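Local coordinates for putative lipoprotein (Campylobacter jejuni subsp. jejuni, PDB 4GIO) that is of unknown function but is probably a membrane-anchored lipoprotein built on a variant of the immunoglobulin fold, at residues P21-L24 with V25-F28. Residues are numbered along the deposited sequence; the frame is centred on the assembly and turned at random.
Sequences PKSL and VKQF
A type I beta turn from Pro21 to Leu24 leads directly into an edge strand of the immunoglobulin-like fold, strand 25-32, and a lysine side chain folds back from the strand onto the turn. The turn is closed by a backbone hydrogen bond from Leu24 N to Pro21 O, at 3.2 Å. A side-chain to backbone hydrogen bond ties the strand back to the turn: Lys26 NZ donates to Ser23 O, three residues earlier in the chain. NZ lies 2.6 Å from Ser23 O. The ammonium approaches near the outer end of the carbonyl, with a C=O...N angle of 153°, and stands 18° from the carbonyl plane.

Lys26 reaches this oxygen with a curled chain. CG lies anti to the carbonyl carbon (chi1 -81°), and further bends at the next three torsions turn the aliphatic part back past Leu24. CD sits 3.5 Å from both Ser23 O and Leu24 O, alongside the two successive carbonyls. The hydroxyl of Ser23 does not join the grip, since OG remains 3.9 Å from Lys26 NZ. The site lies on the protein surface, and Ser23 and Lys26 are both exposed.

Leu24 is buried and its side chain touches Ser46, while its backbone is hydrogen-bonded to that of Arg45. Val25 packs on Val42 and Leu44 of the neighbouring strand 38-44 and on Val14 and Leu16 of strand 14-16, which belongs to the other sheet. Val25 thus touches residues of both sheets at the start of the strand. On the exposed side, Lys26 CE, the last carbon before the hydrogen-bonding nitrogen, lies 3.2 Å from Ser23 O.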
ATOM      1  N   PRO A  21     -13.317  -7.675  -1.406  1.00 24.98           N
ATOM      2  CA  PRO A  21     -13.503  -8.036  -2.800  1.00 26.64           C
ATOM      3  C   PRO A  21     -12.186  -7.976  -3.586  1.00 28.02           C
ATOM      4  O   PRO A  21     -11.257  -7.164  -3.293  1.00 23.99           O
ATOM      5  CB  PRO A  21     -14.484  -6.983  -3.282  1.00 26.19           C
ATOM      6  CG  PRO A  21     -14.224  -5.850  -2.456  1.00 25.73           C
ATOM      7  CD  PRO A  21     -13.974  -6.399  -1.106  1.00 25.96           C
ATOM      8  N   LYS A  22     -12.097  -8.850  -4.575  1.00 29.69           N
ATOM      9  CA  LYS A  22     -10.862  -8.981  -5.363  1.00 31.42           C
ATOM     10  C   LYS A  22     -10.640  -7.739  -6.137  1.00 30.19           C
ATOM     11  O   LYS A  22      -9.500  -7.439  -6.453  1.00 30.62           O
ATOM     12  CB  LYS A  22     -10.941 -10.154  -6.372  1.00 33.23           C
ATOM     13  CG  LYS A  22     -10.378 -11.472  -5.854  1.00 37.78           C
ATOM     14  CD  LYS A  22     -11.103 -11.934  -4.577  1.00 41.76           C
ATOM     15  CE  LYS A  22     -12.353 -12.786  -4.808  1.00 42.22           C
ATOM     16  NZ  LYS A  22     -13.306 -12.802  -3.556  1.00 43.11           N
ATOM     17  N   SER A  23     -11.723  -7.029  -6.467  1.00 29.16           N
ATOM     18  CA  SER A  23     -11.625  -5.872  -7.340  1.00 28.75           C
ATOM     19  C   SER A  23     -11.377  -4.583  -6.556  1.00 25.88           C
ATOM     20  O   SER A  23     -11.466  -3.514  -7.126  1.00 26.01           O
ATOM     21  CB  SER A  23     -12.869  -5.718  -8.238  1.00 28.81           C
ATOM     22  OG  SER A  23     -13.989  -5.203  -7.484  1.00 35.77           O
ATOM     23  N   LEU A  24     -11.103  -4.686  -5.256  1.00 23.16           N
ATOM     24  CA  LEU A  24     -10.816  -3.476  -4.427  1.00 21.69           C
ATOM     25  C   LEU A  24      -9.722  -2.603  -4.992  1.00 21.01           C
ATOM     26  O   LEU A  24      -9.866  -1.387  -5.080  1.00 17.96           O
ATOM     27  CB  LEU A  24     -10.416  -3.835  -2.995  1.00 22.00           C
ATOM     28  CG  LEU A  24     -10.326  -2.603  -2.048  1.00 19.19           C
ATOM     29  CD1 LEU A  24     -11.705  -1.966  -1.819  1.00 23.81           C
ATOM     30  CD2 LEU A  24      -9.760  -3.104  -0.735  1.00 22.94           C
ATOM     31  N   VAL A  25      -8.624  -3.236  -5.398  1.00 21.67           N
ATOM     32  CA  VAL A  25      -7.492  -2.479  -5.947  1.00 23.00           C
ATOM     33  C   VAL A  25      -7.692  -2.214  -7.446  1.00 22.77           C
ATOM     34  O   VAL A  25      -7.752  -3.155  -8.221  1.00 24.41           O
ATOM     35  CB  VAL A  25      -6.160  -3.255  -5.742  1.00 23.20           C
ATOM     36  CG1 VAL A  25      -5.009  -2.487  -6.379  1.00 21.64           C
ATOM     37  CG2 VAL A  25      -5.905  -3.462  -4.239  1.00 25.70           C
ATOM     38  N   LYS A  26      -7.789  -0.959  -7.822  1.00 22.56           N
ATOM     39  CA  LYS A  26      -7.983  -0.525  -9.222  1.00 24.56           C
ATOM     40  C   LYS A  26      -6.681  -0.554 -10.015  1.00 26.19           C
ATOM     41  O   LYS A  26      -6.619  -1.075 -11.140  1.00 25.36           O
ATOM     42  CB  LYS A  26      -8.565   0.888  -9.217  1.00 25.43           C
ATOM     43  CG  LYS A  26     -10.104   0.952  -8.968  1.00 27.39           C
ATOM     44  CD  LYS A  26     -10.699  -0.333  -8.302  1.00 26.64           C
ATOM     45  CE  LYS A  26     -11.430  -1.169  -9.349  1.00 31.61           C
ATOM     46  NZ  LYS A  26     -12.599  -1.840  -8.780  1.00 33.07           N
ATOM     47  N   GLN A  27      -5.621  -0.019  -9.411  1.00 25.91           N
ATOM     48  CA  GLN A  27      -4.309  -0.090 -10.010  1.00 25.55           C
ATOM     49  C   GLN A  27      -3.311   0.392  -8.954  1.00 25.27           C
ATOM     50  O   GLN A  27      -3.682   0.968  -7.922  1.00 23.01           O
ATOM     51  CB  GLN A  27      -4.198   0.816 -11.241  1.00 26.90           C
ATOM     52  CG  GLN A  27      -4.543   2.263 -10.931  1.00 32.82           C
ATOM     53  CD  GLN A  27      -4.165   3.237 -12.033  1.00 41.84           C
ATOM     54  OE1 GLN A  27      -5.007   3.622 -12.844  1.00 43.65           O
ATOM     55  NE2 GLN A  27      -2.896   3.682 -12.036  1.00 43.86           N
ATOM     56  N   PHE A  28      -2.039   0.155  -9.237  1.00 25.66           N
ATOM     57  CA  PHE A  28      -0.994   0.799  -8.446  1.00 25.40           C
ATOM     58  C   PHE A  28       0.205   1.180  -9.295  1.00 25.26           C
ATOM     59  O   PHE A  28       0.405   0.690 -10.387  1.00 25.09           O
ATOM     60  CB  PHE A  28      -0.618  -0.064  -7.257  1.00 24.27           C
ATOM     61  CG  PHE A  28       0.027  -1.338  -7.612  1.00 28.37           C
ATOM     62  CD1 PHE A  28       1.394  -1.403  -7.801  1.00 29.00           C
ATOM     63  CD2 PHE A  28      -0.736  -2.486  -7.759  1.00 33.14           C
ATOM     64  CE1 PHE A  28       1.988  -2.590  -8.113  1.00 31.70           C
ATOM     65  CE2 PHE A  28      -0.138  -3.683  -8.052  1.00 36.52           C
ATOM     66  CZ  PHE A  28       1.243  -3.723  -8.244  1.00 32.65           C
TER